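Xcc_ctr_pt (Xanthomonas campestris pv. campestris, PDB 6NJW) is probably a metal-dependent OLD-family nuclease of class 2, represented here by its C-terminal region with the Toprim domain, which is thought to cleave by two-metal catalysis. Local coordinates at residues V93-L101 against E111-A122; F139-Q148 against L166-I176. All blocks are in the same frame, centred on the assembly; numbering follows the deposited sequence.

Contact 1: V93-L101 against E111-A122; sequences VRRRLINVL and EELDADEVIKLA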
loop_
_atom_site.group_PDB
_atom_site.type_symbol
_atom_site.label_atom_id
_atom_site.label_comp_id
_atom_site.label_asym_id
_atom_site.label_seq_id
_atom_site.Cartn_x
_atom_site.Cartn_y
_atom_site.Cartn_z
ATOM N N VAL A 93 12.504 -5.268 -6.756
ATOM C CA VAL A 93 11.101 -5.354 -7.120
ATOM C C VAL A 93 10.990 -6.028 -8.474
ATOM O O VAL A 93 9.959 -6.633 -8.788
ATOM C CB VAL A 93 10.420 -3.967 -7.100
ATOM C CG1 VAL A 93 10.928 -3.088 -8.227
ATOM C CG2 VAL A 93 8.919 -4.131 -7.201
ATOM N N ARG A 94 12.062 -5.983 -9.272
ATOM C CA ARG A 94 12.051 -6.670 -10.557
ATOM C C ARG A 94 11.809 -8.163 -10.381
ATOM O O ARG A 94 10.944 -8.748 -11.046
ATOM C CB ARG A 94 13.365 -6.424 -11.295
ATOM C CG ARG A 94 13.453 -7.179 -12.596
ATOM C CD ARG A 94 14.709 -6.853 -13.382
ATOM N NE ARG A 94 14.721 -7.570 -14.658
ATOM C CZ ARG A 94 15.175 -8.813 -14.805
ATOM N NH1 ARG A 94 15.654 -9.473 -13.756
ATOM N NH2 ARG A 94 15.151 -9.400 -16.000
ATOM N N ARG A 95 12.584 -8.802 -9.503
ATOM C CA ARG A 95 12.429 -10.238 -9.268
ATOM C C ARG A 95 11.096 -10.535 -8.594
ATOM O O ARG A 95 10.395 -11.484 -8.971
ATOM C CB ARG A 95 13.594 -10.753 -8.414
ATOM C CG ARG A 95 13.565 -12.260 -8.125
ATOM C CD ARG A 95 13.649 -13.069 -9.416
ATOM N NE ARG A 95 14.819 -12.663 -10.181
ATOM C CZ ARG A 95 15.012 -12.929 -11.464
ATOM N NH1 ARG A 95 14.109 -13.623 -12.147
ATOM N NH2 ARG A 95 16.117 -12.493 -12.060
ATOM N N ARG A 96 10.735 -9.725 -7.599
ATOM C CA ARG A 96 9.452 -9.876 -6.924
ATOM C C ARG A 96 8.297 -9.865 -7.919
ATOM O O ARG A 96 7.373 -10.678 -7.813
ATOM C CB ARG A 96 9.304 -8.768 -5.880
ATOM C CG ARG A 96 7.994 -8.747 -5.092
ATOM C CD ARG A 96 7.905 -7.450 -4.275
ATOM N NE ARG A 96 9.218 -7.116 -3.720
ATOM C CZ ARG A 96 9.669 -5.882 -3.514
ATOM N NH1 ARG A 96 8.913 -4.835 -3.811
ATOM N NH2 ARG A 96 10.883 -5.695 -3.007
ATOM N N LEU A 97 8.354 -8.982 -8.923
ATOM C CA LEU A 97 7.269 -8.889 -9.893
ATOM C C LEU A 97 7.375 -9.946 -10.985
ATOM O O LEU A 97 6.352 -10.406 -11.493
ATOM C CB LEU A 97 7.230 -7.489 -10.525
ATOM C CG LEU A 97 6.722 -6.368 -9.618
ATOM C CD1 LEU A 97 6.692 -5.026 -10.356
ATOM C CD2 LEU A 97 5.345 -6.711 -9.070
ATOM N N ILE A 98 8.583 -10.350 -11.370
ATOM C CA ILE A 98 8.691 -11.492 -12.279
ATOM C C ILE A 98 8.110 -12.743 -11.624
ATOM O O ILE A 98 7.451 -13.561 -12.281
ATOM C CB ILE A 98 10.156 -11.698 -12.710
ATOM C CG1 ILE A 98 10.582 -10.574 -13.664
ATOM C CG2 ILE A 98 10.329 -13.062 -13.381
ATOM C CD1 ILE A 98 12.061 -10.579 -13.994
ATOM N N ASN A 99 8.319 -12.893 -10.318
ATOM C CA ASN A 99 7.798 -14.064 -9.618
ATOM C C ASN A 99 6.277 -14.131 -9.686
ATOM O O ASN A 99 5.709 -15.220 -9.851
ATOM C CB ASN A 99 8.287 -14.063 -8.172
ATOM C CG ASN A 99 9.722 -14.565 -8.052
ATOM O OD1 ASN A 99 10.205 -15.269 -8.928
ATOM N ND2 ASN A 99 10.408 -14.178 -6.984
ATOM N N VAL A 100 5.590 -12.982 -9.599
ATOM C CA VAL A 100 4.133 -13.045 -9.761
ATOM C C VAL A 100 3.714 -13.026 -11.229
ATOM O O VAL A 100 2.686 -13.618 -11.583
ATOM C CB VAL A 100 3.418 -11.939 -8.960
ATOM C CG1 VAL A 100 3.616 -12.162 -7.470
ATOM C CG2 VAL A 100 3.900 -10.553 -9.354
ATOM N N LEU A 101 4.473 -12.373 -12.116
ATOM C CA LEU A 101 4.071 -12.389 -13.518
ATOM C C LEU A 101 4.198 -13.784 -14.120
ATOM O O LEU A 101 3.407 -14.152 -14.997
ATOM C CB LEU A 101 4.884 -11.377 -14.322
ATOM C CG LEU A 101 4.538 -9.893 -14.119
ATOM C CD1 LEU A 101 5.641 -9.007 -14.685
ATOM C CD2 LEU A 101 3.205 -9.537 -14.743
ATOM N N GLU A 111 12.328 -12.828 -18.277
ATOM C CA GLU A 111 13.692 -12.612 -17.793
ATOM C C GLU A 111 14.413 -11.510 -18.556
ATOM O O GLU A 111 15.323 -10.876 -18.008
ATOM C CB GLU A 111 14.504 -13.908 -17.890
ATOM C CG GLU A 111 14.036 -14.995 -16.957
ATOM C CD GLU A 111 13.863 -14.492 -15.541
ATOM O OE1 GLU A 111 14.769 -13.781 -15.036
ATOM O OE2 GLU A 111 12.807 -14.807 -14.943
ATOM N N GLU A 112 14.038 -11.270 -19.810
ATOM C CA GLU A 112 14.768 -10.324 -20.640
ATOM C C GLU A 112 14.259 -8.892 -20.516
ATOM O O GLU A 112 14.740 -8.017 -21.241
ATOM C CB GLU A 112 14.733 -10.770 -22.103
ATOM C CG GLU A 112 15.469 -12.082 -22.379
ATOM C CD GLU A 112 16.857 -12.155 -21.733
ATOM O OE1 GLU A 112 17.647 -11.189 -21.863
ATOM O OE2 GLU A 112 17.159 -13.194 -21.098
ATOM N N LEU A 113 13.321 -8.620 -19.611
ATOM C CA LEU A 113 12.824 -7.262 -19.434
ATOM C C LEU A 113 13.638 -6.550 -18.365
ATOM O O LEU A 113 14.049 -7.162 -17.375
ATOM C CB LEU A 113 11.345 -7.269 -19.043
ATOM C CG LEU A 113 10.442 -8.084 -19.961
ATOM C CD1 LEU A 113 9.000 -8.059 -19.471
ATOM C CD2 LEU A 113 10.545 -7.539 -21.372
ATOM N N ASP A 114 13.877 -5.257 -18.570
ATOM C CA ASP A 114 14.505 -4.501 -17.499
ATOM C C ASP A 114 13.456 -4.153 -16.446
ATOM O O ASP A 114 12.260 -4.401 -16.624
ATOM C CB ASP A 114 15.225 -3.257 -18.041
ATOM C CG ASP A 114 14.293 -2.241 -18.707
ATOM O OD1 ASP A 114 13.091 -2.145 -18.357
ATOM O OD2 ASP A 114 14.786 -1.503 -19.595
ATOM N N ALA A 115 13.916 -3.581 -15.332
ATOM C CA ALA A 115 13.021 -3.347 -14.202
ATOM C C ALA A 115 11.826 -2.492 -14.613
ATOM O O ALA A 115 10.674 -2.845 -14.340
ATOM C CB ALA A 115 13.792 -2.702 -13.048
ATOM N N ASP A 116 12.076 -1.381 -15.307
ATOM C CA ASP A 116 10.968 -0.517 -15.692
ATOM C C ASP A 116 10.019 -1.214 -16.660
ATOM O O ASP A 116 8.809 -0.980 -16.608
ATOM C CB ASP A 116 11.496 0.790 -16.284
ATOM C CG ASP A 116 11.903 1.794 -15.206
ATOM O OD1 ASP A 116 11.596 1.561 -14.015
ATOM O OD2 ASP A 116 12.533 2.815 -15.544
ATOM N N GLU A 117 10.529 -2.095 -17.522
ATOM C CA GLU A 117 9.633 -2.872 -18.375
ATOM C C GLU A 117 8.809 -3.872 -17.558
ATOM O O GLU A 117 7.624 -4.085 -17.842
ATOM C CB GLU A 117 10.432 -3.600 -19.464
ATOM C CG GLU A 117 10.957 -2.690 -20.590
ATOM C CD GLU A 117 12.093 -3.333 -21.393
ATOM O OE1 GLU A 117 12.983 -3.972 -20.794
ATOM O OE2 GLU A 117 12.085 -3.215 -22.631
ATOM N N VAL A 118 9.421 -4.523 -16.568
ATOM C CA VAL A 118 8.658 -5.429 -15.711
ATOM C C VAL A 118 7.589 -4.650 -14.954
ATOM O O VAL A 118 6.452 -5.112 -14.794
ATOM C CB VAL A 118 9.605 -6.186 -14.765
ATOM C CG1 VAL A 118 8.841 -6.824 -13.588
ATOM C CG2 VAL A 118 10.367 -7.244 -15.548
ATOM N N ILE A 119 7.923 -3.432 -14.528
ATOM C CA ILE A 119 6.993 -2.618 -13.754
ATOM C C ILE A 119 5.812 -2.164 -14.610
ATOM O O ILE A 119 4.657 -2.233 -14.176
ATOM C CB ILE A 119 7.740 -1.429 -13.121
ATOM C CG1 ILE A 119 8.630 -1.930 -11.978
ATOM C CG2 ILE A 119 6.762 -0.395 -12.597
ATOM C CD1 ILE A 119 9.629 -0.903 -11.463
ATOM N N LYS A 120 6.065 -1.684 -15.831
ATOM C CA LYS A 120 4.930 -1.212 -16.636
ATOM C C LYS A 120 4.075 -2.367 -17.161
ATOM O O LYS A 120 2.864 -2.199 -17.363
ATOM C CB LYS A 120 5.413 -0.327 -17.784
ATOM C CG LYS A 120 6.187 -1.036 -18.861
ATOM C CD LYS A 120 6.777 0.004 -19.828
ATOM C CE LYS A 120 7.396 -0.641 -21.073
ATOM N NZ LYS A 120 8.105 0.369 -21.915
ATOM N N LEU A 121 4.667 -3.548 -17.368
ATOM C CA LEU A 121 3.854 -4.729 -17.654
ATOM C C LEU A 121 2.955 -5.070 -16.475
ATOM O O LEU A 121 1.769 -5.388 -16.652
ATOM C CB LEU A 121 4.754 -5.923 -17.988
ATOM C CG LEU A 121 4.095 -7.290 -18.176
ATOM C CD1 LEU A 121 3.013 -7.255 -19.258
ATOM C CD2 LEU A 121 5.162 -8.353 -18.499
ATOM N N ALA A 122 3.500 -4.996 -15.261
ATOM C CA ALA A 122 2.768 -5.479 -14.100
ATOM C C ALA A 122 1.555 -4.614 -13.799
ATOM O O ALA A 122 0.565 -5.115 -13.251
ATOM C CB ALA A 122 3.696 -5.552 -12.893
#
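Arg94 has its CG anti to the backbone N (chi1 176°) and stays extended as far as NE, which carries its guanidinium past Ala115 to the turn ahead of the next helix. There NE and NH2 grip one atom side-on: both donate to Leu113 O, each at 2.8 Å, and the oxygen lies in the guanidinium plane. The paired bonds hold the edge of the group on that oxygen and limit its rotation, while CD1 of Ile98, from the same helix, covers the centre of one face. Arg95 bends at chi2 and chi3 instead, and its NH1 reaches Glu111 OE1 at 3.0 Å in a nearly straight salt bridge on the syn lone pair of OE1, with guanidinium and carboxylate almost coplanar. Beneath these polar ties, Val118 is a knob in a hole formed by Arg94, Leu97, Ile98 and Leu101. Its CG1 presses on Leu97 CB at 3.5 Å and its CG2 on Ile98 CG1 at 3.8 Å. Farther along, Leu101 CD1 meets Leu121 CD2 at 3.9 Å, and Leu97 CD1 touches both Ile119 CG1 and Ala122 CB. Asp114 and Glu117 close a capping box at the start of the second helix. The short axes cross at 42°, 9.2 Å apart. Val93, Leu97 and Ile119 also touch Val129, so one knob-into-hole contact joins two helices packed against strand 127-130, an outer strand of this chain's parallel Toprim sheet.

Contact 2: F139-Q148 against L166-I176; sequences FAGGLAEDMQ and LQQWVDDPAQI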
loop_
_atom_site.group_PDB
_atom_site.type_symbol
_atom_site.label_atom_id
_atom_site.label_comp_id
_atom_site.label_asym_id
_atom_site.label_seq_id
_atom_site.Cartn_x
_atom_site.Cartn_y
_atom_site.Cartn_z
ATOM N N PHE A 139 4.520 11.946 5.051
ATOM C CA PHE A 139 5.051 13.080 5.796
ATOM C C PHE A 139 5.379 14.234 4.864
ATOM O O PHE A 139 5.083 15.393 5.169
ATOM C CB PHE A 139 6.299 12.681 6.588
ATOM C CG PHE A 139 6.680 13.680 7.633
ATOM C CD1 PHE A 139 7.469 14.769 7.313
ATOM C CD2 PHE A 139 6.222 13.551 8.934
ATOM C CE1 PHE A 139 7.807 15.702 8.269
ATOM C CE2 PHE A 139 6.558 14.480 9.896
ATOM C CZ PHE A 139 7.350 15.561 9.557
ATOM N N ALA A 140 6.015 13.933 3.734
ATOM C CA ALA A 140 6.380 14.969 2.780
ATOM C C ALA A 140 5.186 15.412 1.949
ATOM O O ALA A 140 5.116 16.577 1.548
ATOM C CB ALA A 140 7.503 14.465 1.868
ATOM N N GLY A 141 4.230 14.515 1.712
ATOM C CA GLY A 141 3.109 14.817 0.844
ATOM C C GLY A 141 1.848 15.299 1.532
ATOM O O GLY A 141 0.746 14.948 1.101
ATOM N N GLY A 142 1.976 16.087 2.598
ATOM C CA GLY A 142 0.850 16.810 3.157
ATOM C C GLY A 142 0.382 16.370 4.528
ATOM O O GLY A 142 -0.444 17.070 5.122
ATOM N N LEU A 143 0.871 15.253 5.066
ATOM C CA LEU A 143 0.460 14.799 6.390
ATOM C C LEU A 143 1.511 15.078 7.469
ATOM O O LEU A 143 1.468 14.457 8.539
ATOM C CB LEU A 143 0.122 13.305 6.352
ATOM C CG LEU A 143 -1.209 12.947 5.684
ATOM C CD1 LEU A 143 -1.349 11.439 5.475
ATOM C CD2 LEU A 143 -2.385 13.493 6.477
ATOM N N ALA A 144 2.431 16.014 7.220
ATOM C CA ALA A 144 3.531 16.266 8.153
ATOM C C ALA A 144 3.029 16.570 9.559
ATOM O O ALA A 144 3.475 15.959 10.538
ATOM C CB ALA A 144 4.393 17.423 7.639
ATOM N N GLU A 145 2.094 17.511 9.680
ATOM C CA GLU A 145 1.690 17.991 10.998
ATOM C C GLU A 145 0.875 16.949 11.760
ATOM O O GLU A 145 1.022 16.813 12.982
ATOM C CB GLU A 145 0.901 19.294 10.863
ATOM C CG GLU A 145 0.237 19.756 12.151
ATOM C CD GLU A 145 0.156 21.269 12.263
ATOM O OE1 GLU A 145 0.371 21.959 11.238
ATOM O OE2 GLU A 145 -0.122 21.768 13.379
ATOM N N ASP A 146 0.006 16.208 11.070
ATOM C CA ASP A 146 -0.760 15.167 11.754
ATOM C C ASP A 146 0.145 14.033 12.234
ATOM O O ASP A 146 -0.097 13.444 13.292
ATOM C CB ASP A 146 -1.855 14.625 10.837
ATOM C CG ASP A 146 -2.842 15.709 10.404
ATOM O OD1 ASP A 146 -3.655 16.154 11.243
ATOM O OD2 ASP A 146 -2.779 16.135 9.232
ATOM N N MET A 147 1.174 13.696 11.458
ATOM C CA MET A 147 2.096 12.658 11.899
ATOM C C MET A 147 2.895 13.121 13.111
ATOM O O MET A 147 3.182 12.319 14.005
ATOM C CB MET A 147 3.007 12.251 10.746
ATOM C CG MET A 147 2.232 11.528 9.639
ATOM S SD MET A 147 3.147 11.268 8.124
ATOM C CE MET A 147 4.267 9.953 8.641
ATOM N N GLN A 148 3.227 14.415 13.176
ATOM C CA GLN A 148 3.856 14.947 14.378
ATOM C C GLN A 148 2.969 14.750 15.598
ATOM O O GLN A 148 3.444 14.322 16.654
ATOM C CB GLN A 148 4.188 16.427 14.194
ATOM C CG GLN A 148 4.812 17.066 15.431
ATOM C CD GLN A 148 5.159 18.524 15.211
ATOM O OE1 GLN A 148 4.412 19.260 14.561
ATOM N NE2 GLN A 148 6.305 18.947 15.737
ATOM N N LEU A 166 11.935 16.899 14.838
ATOM C CA LEU A 166 10.586 16.660 14.339
ATOM C C LEU A 166 9.940 17.962 13.884
ATOM O O LEU A 166 9.378 18.039 12.784
ATOM C CB LEU A 166 9.742 15.997 15.430
ATOM C CG LEU A 166 8.331 15.530 15.050
ATOM C CD1 LEU A 166 8.346 14.749 13.749
ATOM C CD2 LEU A 166 7.708 14.704 16.163
ATOM N N GLN A 167 9.995 18.993 14.736
ATOM C CA GLN A 167 9.482 20.305 14.353
ATOM C C GLN A 167 10.173 20.808 13.095
ATOM O O GLN A 167 9.545 21.439 12.236
ATOM C CB GLN A 167 9.662 21.290 15.510
ATOM C CG GLN A 167 8.955 22.628 15.313
ATOM C CD GLN A 167 7.489 22.461 14.981
ATOM O OE1 GLN A 167 6.712 21.965 15.798
ATOM N NE2 GLN A 167 7.099 22.873 13.775
ATOM N N GLN A 168 11.458 20.500 12.954
ATOM C CA GLN A 168 12.220 20.938 11.790
ATOM C C GLN A 168 11.765 20.226 10.517
ATOM O O GLN A 168 11.692 20.845 9.447
ATOM C CB GLN A 168 13.704 20.711 12.071
ATOM C CG GLN A 168 14.639 20.696 10.895
ATOM C CD GLN A 168 16.074 20.542 11.360
ATOM O OE1 GLN A 168 16.351 20.582 12.563
ATOM N NE2 GLN A 168 16.995 20.350 10.416
ATOM N N TRP A 169 11.448 18.930 10.605
ATOM C CA TRP A 169 10.927 18.234 9.429
ATOM C C TRP A 169 9.568 18.779 9.022
ATOM O O TRP A 169 9.261 18.872 7.829
ATOM C CB TRP A 169 10.792 16.736 9.685
ATOM C CG TRP A 169 12.000 16.046 10.191
ATOM C CD1 TRP A 169 13.306 16.374 9.959
ATOM C CD2 TRP A 169 12.013 14.884 11.013
ATOM N NE1 TRP A 169 14.131 15.479 10.591
ATOM C CE2 TRP A 169 13.361 14.557 11.253
ATOM C CE3 TRP A 169 11.010 14.090 11.580
ATOM C CZ2 TRP A 169 13.735 13.471 12.041
ATOM C CZ3 TRP A 169 11.380 13.007 12.353
ATOM C CH2 TRP A 169 12.730 12.708 12.581
ATOM N N VAL A 170 8.724 19.102 10.001
ATOM C CA VAL A 170 7.421 19.669 9.687
ATOM C C VAL A 170 7.590 20.997 8.962
ATOM O O VAL A 170 6.928 21.261 7.954
ATOM C CB VAL A 170 6.590 19.822 10.971
ATOM C CG1 VAL A 170 5.347 20.653 10.708
ATOM C CG2 VAL A 170 6.216 18.456 11.513
ATOM N N ASP A 171 8.504 21.841 9.451
ATOM C CA ASP A 171 8.738 23.140 8.830
ATOM C C ASP A 171 9.324 23.018 7.434
ATOM O O ASP A 171 9.222 23.962 6.650
ATOM C CB ASP A 171 9.666 23.980 9.711
ATOM C CG ASP A 171 9.011 24.399 11.008
ATOM O OD1 ASP A 171 7.760 24.366 11.072
ATOM O OD2 ASP A 171 9.736 24.760 11.966
ATOM N N ASP A 172 9.929 21.884 7.098
ATOM C CA ASP A 172 10.522 21.685 5.776
ATOM C C ASP A 172 10.520 20.203 5.450
ATOM O O ASP A 172 11.558 19.532 5.501
ATOM C CB ASP A 172 11.937 22.259 5.718
ATOM C CG ASP A 172 12.519 22.241 4.319
ATOM O OD1 ASP A 172 11.872 21.687 3.402
ATOM O OD2 ASP A 172 13.634 22.773 4.142
ATOM N N PRO A 173 9.361 19.658 5.066
ATOM C CA PRO A 173 9.265 18.210 4.813
ATOM C C PRO A 173 10.173 17.716 3.707
ATOM O O PRO A 173 10.255 16.497 3.501
ATOM C CB PRO A 173 7.785 18.011 4.454
ATOM C CG PRO A 173 7.346 19.348 3.947
ATOM C CD PRO A 173 8.088 20.346 4.798
ATOM N N ALA A 174 10.847 18.612 2.985
ATOM C CA ALA A 174 11.905 18.191 2.075
ATOM C C ALA A 174 13.180 17.816 2.816
ATOM O O ALA A 174 13.982 17.038 2.288
ATOM C CB ALA A 174 12.199 19.294 1.054
ATOM N N GLN A 175 13.381 18.352 4.020
ATOM C CA GLN A 175 14.499 17.991 4.889
ATOM C C GLN A 175 13.924 17.131 6.022
ATOM O O GLN A 175 13.234 17.624 6.918
ATOM C CB GLN A 175 15.238 19.250 5.371
ATOM C CG GLN A 175 14.774 19.879 6.709
ATOM C CD GLN A 175 15.520 21.149 7.088
ATOM O OE1 GLN A 175 16.577 21.093 7.718
ATOM N NE2 GLN A 175 14.952 22.301 6.741
ATOM N N ILE A 176 14.132 15.822 5.941
ATOM C CA ILE A 176 13.689 14.907 6.986
ATOM C C ILE A 176 14.776 13.867 7.174
ATOM O O ILE A 176 15.436 13.461 6.210
ATOM C CB ILE A 176 12.317 14.256 6.669
ATOM C CG1 ILE A 176 12.355 13.391 5.411
ATOM C CG2 ILE A 176 11.247 15.287 6.498
ATOM C CD1 ILE A 176 12.637 11.940 5.654
#
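Apolar contacts dominate between 139-148 and 166-176, and most of them gather round the Phe139 ring. Its CE1 lies 3.5 Å from Trp169 CB, its CZ 3.7 Å from Val170 CG2, and CE1 again 3.9 Å from Ile176 CG2, all approaching obliquely. A chi1 of -165° sets CG beside the carbonyl carbon, and the ring lies along its own helix, where Ala144 CA covers the centre of one face. Next to it Pro173 sets its CB 3.7 Å from Ala140 CA, joining the turn after the second helix to the start of 139-148. Val170 CG2 also bridges from Phe139 to Gln148, and Leu166 CD2 lies 3.8 Å from Gln148 CG.

The polar link across the contact is a single hydrogen bond between amides. Gln148, extended beyond CG, donates from NE2 to Gln167 OE1 at 3.0 Å; the donor stands above the acceptor's carbonyl plane, and the two amide planes are 51° apart. Gln167 NE2 in turn donates to Asp171 OD1, which may help to orient the accepting amide. Beyond the helix end, Asp172 OD1 takes Ala174 N in an Asx turn.

The short helical segments run roughly antiparallel, their axes at 142°. Phe139 and Trp169 continue onto Leu181 of helix 178-188, whereas Met147 on the first helix packs against helix 190-197, so the pair is part of a larger helical cluster that follows strand 127-130.

In the fold
Contacts 1 and 2 follow one another along the chain without touching: their centres are about 33 Å apart and their nearest atoms about 19 Å. Strand 127-130, the last of the parallel sheet, lies between them in sequence. Contact 1 is the one near the metal-binding region. The side chain of Val93 is about 6 Å from that of Asp84 and about 7 Å from that of Glu27, both magnesium ligands though not occupied in this chain, and about 10 Å from the bound magnesium ion held by Asp82 and Tyr209. On the same helix, Arg96 forms a salt bridge with Asp84. Contact 2 belongs to the helical part, away from the metal-binding residues.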